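Local coordinates for protein glycosyl hydrolase (Rhizobium leguminosarum bv. trifolii, PDB 5NDX) that probably hydrolyses O-glycosidic bonds as a family 39 glycoside hydrolase, the bacterial orthologue of human alpha-L-iduronidase, at residues Arg16-Phe21 against His295-Ala301; Ile219-Gly223 against Ile238-Thr242. The protein carries 2 engineered substitutions. The contacts are given in a common frame with arbitrary orientation. Residue numbers count along the deposited sequence, not the author numbering.

How the contacts relate
Both contacts belong to the TIM barrel, and their centres are about 16 Å apart. Contact 1 joins the approach to the first barrel strand, 24-27, to helix 282-300; contact 2 joins the end of strand 216-219 to helix 235-252. These two helices are neighbours, so the contacts touch: Arg298 NH2 and Asp240 OD1 form a salt bridge of 2.7 Å, while Val239 packs on His295 (CG2 to CE1, 3.6 Å). Contact 2 holds Lys222 and His220 of the ligand pocket; the side chain of Lys222 is about 7 Å from that of Gln146, the engineered residue at the predicted proton-donor position. Contact 1 lies away from it, but Phe21's side chain is about 6 Å from another 8U8.

Contact 1. Residues Arg16-Phe21 against His295-Ala301; sequences RPFNRF and HDRRIIA. With SO4 (sulfate ion), chain B; SO4 (sulfate ion), chain E; SO4 (sulfate ion), chain K.
Residues 16-21 form an irregular, largely extended segment after a corner at Arg16, with an inverse gamma turn centred on Arg20. It faces the last part of helix 282-300, widened by a pi-type turn in which Ile300 N bonds His295 O (3.1 Å). CA atoms of Arg16 and Ala301 lie 8.1 Å apart. Arg16 starts with chi1 p, then extends with chi2 and chi3 t, reaching Asp296 (chi1 t) in a bidentate salt bridge: NH1 to OD1 2.9 Å, NH2 to OD2 2.8 Å. Ala301 CB, small enough to lie over one guanidinium face, is 3.6 Å from Arg16 NE. The chain K sulfate, probably from the crystallisation liquor, accepts from Arg16 NE (O3, a very short 2.3 Å) and NH2 (O4, 2.8 Å). In this TIM barrel the contact ties the lead-in to the first strand, 24-27, to the helix before the last strand, 307-310. Phe18, chi1 t, brings CE1 to 3.6 Å from Asp296 OD1. Phe21 is chi1 p; Ile300, chi1 m and chi2 t, puts CD1 over its ring face in a CH-pi contact, 4.0 Å from the centroid. Water 1 donates to Asn19 O (3.0 Å) and Asp296 OD1 (2.7 Å).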
loop_
_atom_site.group_PDB
_atom_site.type_symbol
_atom_site.label_atom_id
_atom_site.label_comp_id
_atom_site.label_asym_id
_atom_site.label_seq_id
_atom_site.Cartn_x
_atom_site.Cartn_y
_atom_site.Cartn_z
ATOM N N ARG A 16 -5.624 21.817 9.571
ATOM C CA ARG A 16 -5.581 20.720 10.514
ATOM C C ARG A 16 -4.384 19.791 10.179
ATOM O O ARG A 16 -3.816 19.872 9.087
ATOM C CB ARG A 16 -6.907 19.935 10.478
ATOM C CG ARG A 16 -7.329 19.458 9.111
ATOM C CD ARG A 16 -8.505 18.473 9.193
ATOM N NE ARG A 16 -8.948 18.260 7.831
ATOM C CZ ARG A 16 -8.720 17.194 7.051
ATOM N NH1 ARG A 16 -8.115 16.105 7.476
ATOM N NH2 ARG A 16 -9.162 17.246 5.817
ATOM N N PRO A 17 -4.000 18.911 11.110
ATOM C CA PRO A 17 -3.025 17.894 10.752
ATOM C C PRO A 17 -3.560 16.940 9.670
ATOM O O PRO A 17 -4.763 16.821 9.477
ATOM C CB PRO A 17 -2.809 17.113 12.066
ATOM C CG PRO A 17 -3.428 17.956 13.166
ATOM C CD PRO A 17 -4.527 18.714 12.477
ATOM N N PHE A 18 -2.646 16.325 8.937
ATOM C CA PHE A 18 -2.989 15.361 7.907
ATOM C C PHE A 18 -2.193 14.111 8.186
ATOM O O PHE A 18 -0.980 14.187 8.324
ATOM C CB PHE A 18 -2.610 15.880 6.515
ATOM C CG PHE A 18 -3.081 14.993 5.428
ATOM C CD1 PHE A 18 -4.448 14.909 5.137
ATOM C CD2 PHE A 18 -2.188 14.156 4.768
ATOM C CE1 PHE A 18 -4.890 14.067 4.137
ATOM C CE2 PHE A 18 -2.631 13.324 3.776
ATOM C CZ PHE A 18 -3.982 13.259 3.472
ATOM N N ASN A 19 -2.870 12.978 8.261
ATOM C CA ASN A 19 -2.214 11.702 8.337
ATOM C C ASN A 19 -2.411 10.906 7.059
ATOM O O ASN A 19 -3.511 10.905 6.468
ATOM C CB ASN A 19 -2.763 10.909 9.493
ATOM C CG ASN A 19 -2.297 11.466 10.843
ATOM O OD1 ASN A 19 -3.073 12.288 11.324
ATOM N N ARG A 20 -1.348 10.215 6.667
ATOM C CA ARG A 20 -1.401 9.257 5.561
ATOM C C ARG A 20 -1.830 7.954 6.177
ATOM O O ARG A 20 -1.016 7.150 6.602
ATOM C CB ARG A 20 -0.046 9.159 4.838
ATOM C CG ARG A 20 0.422 10.537 4.297
ATOM C CD ARG A 20 1.849 10.532 3.745
ATOM N NE ARG A 20 2.697 10.041 4.803
ATOM C CZ ARG A 20 3.704 9.208 4.686
ATOM N NH1 ARG A 20 4.155 8.760 3.509
ATOM N NH2 ARG A 20 4.235 8.795 5.800
ATOM N N PHE A 21 -3.147 7.747 6.226
ATOM C CA PHE A 21 -3.746 6.695 7.002
ATOM C C PHE A 21 -3.980 5.354 6.263
ATOM O O PHE A 21 -4.636 4.465 6.805
ATOM C CB PHE A 21 -5.068 7.225 7.607
ATOM C CG PHE A 21 -6.106 7.644 6.574
ATOM C CD1 PHE A 21 -6.893 6.707 5.936
ATOM C CD2 PHE A 21 -6.259 8.972 6.227
ATOM C CE1 PHE A 21 -7.818 7.097 4.962
ATOM C CE2 PHE A 21 -7.179 9.384 5.251
ATOM C CZ PHE A 21 -7.961 8.452 4.640
ATOM N N HIS A 295 -12.925 9.303 2.893
ATOM C CA HIS A 295 -12.689 9.067 4.309
ATOM C C HIS A 295 -12.132 10.330 5.000
ATOM O O HIS A 295 -12.548 10.672 6.108
ATOM C CB HIS A 295 -11.737 7.885 4.518
ATOM C CG HIS A 295 -12.405 6.568 4.395
ATOM N ND1 HIS A 295 -12.751 6.028 3.175
ATOM C CD2 HIS A 295 -12.797 5.671 5.340
ATOM C CE1 HIS A 295 -13.353 4.865 3.374
ATOM N NE2 HIS A 295 -13.385 4.623 4.678
ATOM N N ASP A 296 -11.204 11.017 4.347
ATOM C CA ASP A 296 -10.639 12.223 4.914
ATOM C C ASP A 296 -11.711 13.330 5.086
ATOM O O ASP A 296 -11.816 13.932 6.162
ATOM C CB ASP A 296 -9.467 12.739 4.075
ATOM C CG ASP A 296 -8.721 13.881 4.758
ATOM O OD1 ASP A 296 -8.094 13.705 5.835
ATOM O OD2 ASP A 296 -8.760 14.957 4.191
ATOM N N ARG A 297 -12.496 13.567 4.051
ATOM C CA ARG A 297 -13.456 14.650 4.050
ATOM C C ARG A 297 -14.732 14.342 4.895
ATOM O O ARG A 297 -15.254 15.222 5.542
ATOM C CB ARG A 297 -13.820 14.994 2.625
ATOM C CG ARG A 297 -14.940 16.036 2.473
ATOM C CD ARG A 297 -15.102 16.492 1.037
ATOM N NE ARG A 297 -15.035 15.341 0.111
ATOM C CZ ARG A 297 -16.030 14.503 -0.169
ATOM N NH1 ARG A 297 -17.251 14.702 0.307
ATOM N NH2 ARG A 297 -15.808 13.479 -0.969
ATOM N N ARG A 298 -15.213 13.119 4.889
ATOM C CA ARG A 298 -16.486 12.766 5.518
ATOM C C ARG A 298 -16.348 12.150 6.902
ATOM O O ARG A 298 -17.330 12.146 7.664
ATOM C CB ARG A 298 -17.282 11.796 4.624
ATOM C CG ARG A 298 -17.647 12.402 3.269
ATOM C CD ARG A 298 -18.523 11.480 2.387
ATOM N NE ARG A 298 -19.723 11.127 3.129
ATOM C CZ ARG A 298 -20.427 10.003 3.035
ATOM N NH1 ARG A 298 -20.150 9.052 2.163
ATOM N NH2 ARG A 298 -21.423 9.805 3.865
ATOM N N ILE A 299 -15.179 11.575 7.231
ATOM C CA ILE A 299 -15.004 10.983 8.536
ATOM C C ILE A 299 -14.006 11.794 9.409
ATOM O O ILE A 299 -14.351 12.199 10.526
ATOM C CB ILE A 299 -14.640 9.488 8.491
ATOM C CG1 ILE A 299 -15.696 8.703 7.708
ATOM C CG2 ILE A 299 -14.622 8.915 9.911
ATOM C CD1 ILE A 299 -15.423 7.200 7.616
ATOM N N ILE A 300 -12.805 12.032 8.897
ATOM C CA ILE A 300 -11.716 12.558 9.698
ATOM C C ILE A 300 -11.871 14.046 9.925
ATOM O O ILE A 300 -11.831 14.469 11.056
ATOM C CB ILE A 300 -10.362 12.254 9.076
ATOM C CG1 ILE A 300 -10.168 10.739 9.030
ATOM C CG2 ILE A 300 -9.235 12.932 9.865
ATOM C CD1 ILE A 300 -8.989 10.293 8.212
ATOM N N ALA A 301 -12.064 14.826 8.865
ATOM C CA ALA A 301 -12.170 16.250 8.996
ATOM C C ALA A 301 -13.283 16.721 9.947
ATOM O O ALA A 301 -13.003 17.540 10.787
ATOM C CB ALA A 301 -12.324 16.924 7.661
HETATM S S SO4 B . 1.637 9.964 8.724
HETATM O O1 SO4 B . 0.951 11.237 8.439
HETATM O O2 SO4 B . 2.899 9.894 7.940
HETATM O O3 SO4 B . 0.766 8.780 8.513
HETATM O O4 SO4 B . 1.997 9.965 10.167
HETATM S S SO4 E . -18.658 17.426 2.489
HETATM O O1 SO4 E . -19.002 18.111 1.226
HETATM O O2 SO4 E . -17.505 18.119 3.119
HETATM O O3 SO4 E . -19.827 17.457 3.400
HETATM O O4 SO4 E . -18.345 16.010 2.211
HETATM S S SO4 K . -10.754 20.443 5.812
HETATM O O1 SO4 K . -10.492 21.709 5.051
HETATM O O2 SO4 K . -12.059 20.488 6.538
HETATM O O3 SO4 K . -9.705 20.229 6.833
HETATM O O4 SO4 K . -10.724 19.318 4.838
HETATM O O HOH W 1 -5.996 12.532 7.075
#

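Contact 2. Residues Ile219-Gly223 against Ile238-Thr242; sequences IHEKG and IVDRT. With 8U8 ((2~{R},3~{S},4~{S},5~{R},6~{S})-6-(4-methyl-2-oxidanylidene-chromen-7-yl)oxy-3,4,5-tris(oxidanyl)oxane-2-carboxylic acid), chain M.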
loop_
_atom_site.group_PDB
_atom_site.type_symbol
_atom_site.label_atom_id
_atom_site.label_comp_id
_atom_site.label_asym_id
_atom_site.label_seq_id
_atom_site.Cartn_x
_atom_site.Cartn_y
_atom_site.Cartn_z
ATOM N N ILE A 219 -13.065 -3.560 10.928
ATOM C CA ILE A 219 -14.003 -4.202 10.022
ATOM C C ILE A 219 -13.457 -4.176 8.593
ATOM O O ILE A 219 -12.518 -3.413 8.335
ATOM C CB ILE A 219 -15.353 -3.459 10.036
ATOM C CG1 ILE A 219 -15.199 -1.994 9.680
ATOM C CG2 ILE A 219 -15.997 -3.565 11.416
ATOM C CD1 ILE A 219 -16.532 -1.266 9.631
ATOM N N HIS A 220 -14.005 -5.008 7.692
ATOM C CA HIS A 220 -13.800 -4.833 6.262
ATOM C C HIS A 220 -15.077 -4.260 5.645
ATOM O O HIS A 220 -16.161 -4.794 5.841
ATOM C CB HIS A 220 -13.611 -6.093 5.385
ATOM C CG HIS A 220 -12.964 -7.244 6.014
ATOM N ND1 HIS A 220 -12.008 -7.124 6.990
ATOM C CD2 HIS A 220 -13.078 -8.561 5.747
ATOM C CE1 HIS A 220 -11.542 -8.313 7.297
ATOM N NE2 HIS A 220 -12.210 -9.205 6.597
ATOM N N GLU A 221 -14.896 -3.257 4.831
ATOM C CA GLU A 221 -15.977 -2.683 4.033
ATOM C C GLU A 221 -15.416 -2.398 2.646
ATOM O O GLU A 221 -14.419 -1.674 2.496
ATOM C CB GLU A 221 -16.535 -1.404 4.672
ATOM C CG GLU A 221 -17.209 -1.566 6.047
ATOM C CD GLU A 221 -18.488 -2.417 6.014
ATOM O OE1 GLU A 221 -18.935 -2.818 4.894
ATOM O OE2 GLU A 221 -19.042 -2.712 7.121
ATOM N N LYS A 222 -16.061 -2.975 1.653
ATOM C CA LYS A 222 -15.652 -2.931 0.262
ATOM C C LYS A 222 -16.700 -2.310 -0.612
ATOM O O LYS A 222 -17.868 -2.192 -0.244
ATOM C CB LYS A 222 -15.312 -4.341 -0.215
ATOM C CG LYS A 222 -14.281 -4.982 0.698
ATOM C CD LYS A 222 -13.477 -6.084 0.023
ATOM C CE LYS A 222 -12.608 -6.924 0.988
ATOM N NZ LYS A 222 -11.390 -7.503 0.316
ATOM N N GLY A 223 -16.270 -1.876 -1.781
ATOM C CA GLY A 223 -17.130 -1.059 -2.631
ATOM C C GLY A 223 -18.312 -1.751 -3.302
ATOM O O GLY A 223 -19.344 -1.145 -3.525
ATOM N N ILE A 238 -19.023 2.813 1.343
ATOM C CA ILE A 238 -18.022 2.305 2.267
ATOM C C ILE A 238 -17.999 3.197 3.505
ATOM O O ILE A 238 -18.052 2.714 4.614
ATOM C CB ILE A 238 -16.616 2.225 1.636
ATOM C CG1 ILE A 238 -16.591 1.179 0.503
ATOM C CG2 ILE A 238 -15.566 1.895 2.695
ATOM C CD1 ILE A 238 -15.334 1.261 -0.379
ATOM N N VAL A 239 -17.915 4.496 3.294
ATOM C CA VAL A 239 -17.983 5.470 4.374
ATOM C C VAL A 239 -19.368 5.432 5.085
ATOM O O VAL A 239 -19.428 5.529 6.310
ATOM C CB VAL A 239 -17.707 6.882 3.866
ATOM C CG1 VAL A 239 -18.100 7.920 4.921
ATOM C CG2 VAL A 239 -16.241 7.004 3.510
ATOM N N ASP A 240 -20.448 5.281 4.333
ATOM C CA ASP A 240 -21.785 5.202 4.941
ATOM C C ASP A 240 -21.870 4.017 5.902
ATOM O O ASP A 240 -22.342 4.176 7.044
ATOM C CB ASP A 240 -22.907 5.083 3.894
ATOM C CG ASP A 240 -22.983 6.283 2.981
ATOM O OD1 ASP A 240 -22.490 7.370 3.352
ATOM O OD2 ASP A 240 -23.513 6.133 1.863
ATOM N N ARG A 241 -21.416 2.845 5.469
ATOM C CA ARG A 241 -21.506 1.695 6.352
ATOM C C ARG A 241 -20.585 1.808 7.555
ATOM O O ARG A 241 -20.950 1.351 8.633
ATOM C CB ARG A 241 -21.355 0.365 5.613
ATOM C CG ARG A 241 -22.488 0.128 4.582
ATOM C CD ARG A 241 -22.476 -1.319 4.115
ATOM N NE ARG A 241 -21.150 -1.680 3.633
ATOM C CZ ARG A 241 -20.691 -1.382 2.428
ATOM N NH1 ARG A 241 -21.462 -0.748 1.557
ATOM N NH2 ARG A 241 -19.448 -1.748 2.085
ATOM N N THR A 242 -19.423 2.444 7.393
ATOM C CA THR A 242 -18.503 2.669 8.512
ATOM C C THR A 242 -19.140 3.579 9.574
ATOM O O THR A 242 -19.020 3.321 10.775
ATOM C CB THR A 242 -17.143 3.237 8.018
ATOM O OG1 THR A 242 -16.610 2.337 7.035
ATOM C CG2 THR A 242 -16.139 3.396 9.175
HETATM C C15 8U8 M . -17.123 -15.883 2.078
HETATM C C13 8U8 M . -17.295 -14.515 2.387
HETATM C C14 8U8 M . -18.549 -14.083 2.829
HETATM C C16 8U8 M . -18.752 -12.746 3.182
HETATM O O9 8U8 M . -19.889 -12.435 3.531
HETATM O O8 8U8 M . -17.733 -11.818 3.087
HETATM C C11 8U8 M . -16.462 -12.228 2.768
HETATM C C10 8U8 M . -15.421 -11.294 2.814
HETATM C C12 8U8 M . -16.231 -13.582 2.400
HETATM C C7 8U8 M . -14.906 -13.961 2.112
HETATM C C8 8U8 M . -13.867 -13.025 2.165
HETATM C C9 8U8 M . -14.113 -11.684 2.503
HETATM O O2 8U8 M . -13.117 -10.733 2.602
HETATM C C5 8U8 M . -11.831 -10.792 1.869
HETATM O O1 8U8 M . -12.101 -11.079 0.489
HETATM C C1 8U8 M . -11.060 -11.504 -0.304
HETATM C C6 8U8 M . -11.324 -10.835 -1.528
HETATM O O7 8U8 M . -10.893 -11.374 -2.540
HETATM O O6 8U8 M . -11.927 -9.779 -1.448
HETATM C C2 8U8 M . -9.626 -11.054 0.112
HETATM O O5 8U8 M . -9.444 -9.674 -0.268
HETATM C C3 8U8 M . -9.304 -11.304 1.650
HETATM O O4 8U8 M . -8.333 -12.285 1.771
HETATM C C4 8U8 M . -10.585 -11.695 2.453
HETATM O O3 8U8 M . -10.278 -11.570 3.901
HETATM O O HOH W 2 -20.131 0.046 -0.945
#
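The loop after barrel strand 216-219 lines the ligand pocket that holds 8U8, and this contact fastens it to helix 235-252. Arg241, pointing toward the loop, holds it with the edge of its guanidinium: NE and NH2 donate to Glu221 OE1 at 2.8 and 3.0 Å in a salt bridge, and NH2 also donates to Lys222 O at 2.8 Å, so one side chain grips both carboxylate and backbone. Glu221 OE2 is bound by Thr187. Water 2 extends the grip, accepting from Arg241 NH1 and lying within hydrogen-bonding distance of Gly223 O, both at 2.9 Å. Ile238 supplies the apolar side, with CG2 4.0 Å from Glu221 CB and CD1 3.6 Å from Gly223 N, so the backbone itself packs on the isoleucine. Thr242 OG1 donates to Ile238 O (2.8 Å), satisfying its hydroxyl within the helix. With CB directed away from the helix, Lys222 reaches the ligand instead: NZ donates to 8U8 O6, a carboxylate oxygen, at 2.9 Å and is salt-bridged to Asp267 and Glu265. His220 CD2 is 3.8 Å from the glycosidic O2. Ligand-binding residues just past the C-terminal end of a beta-strand are typical of TIM-barrel active sites.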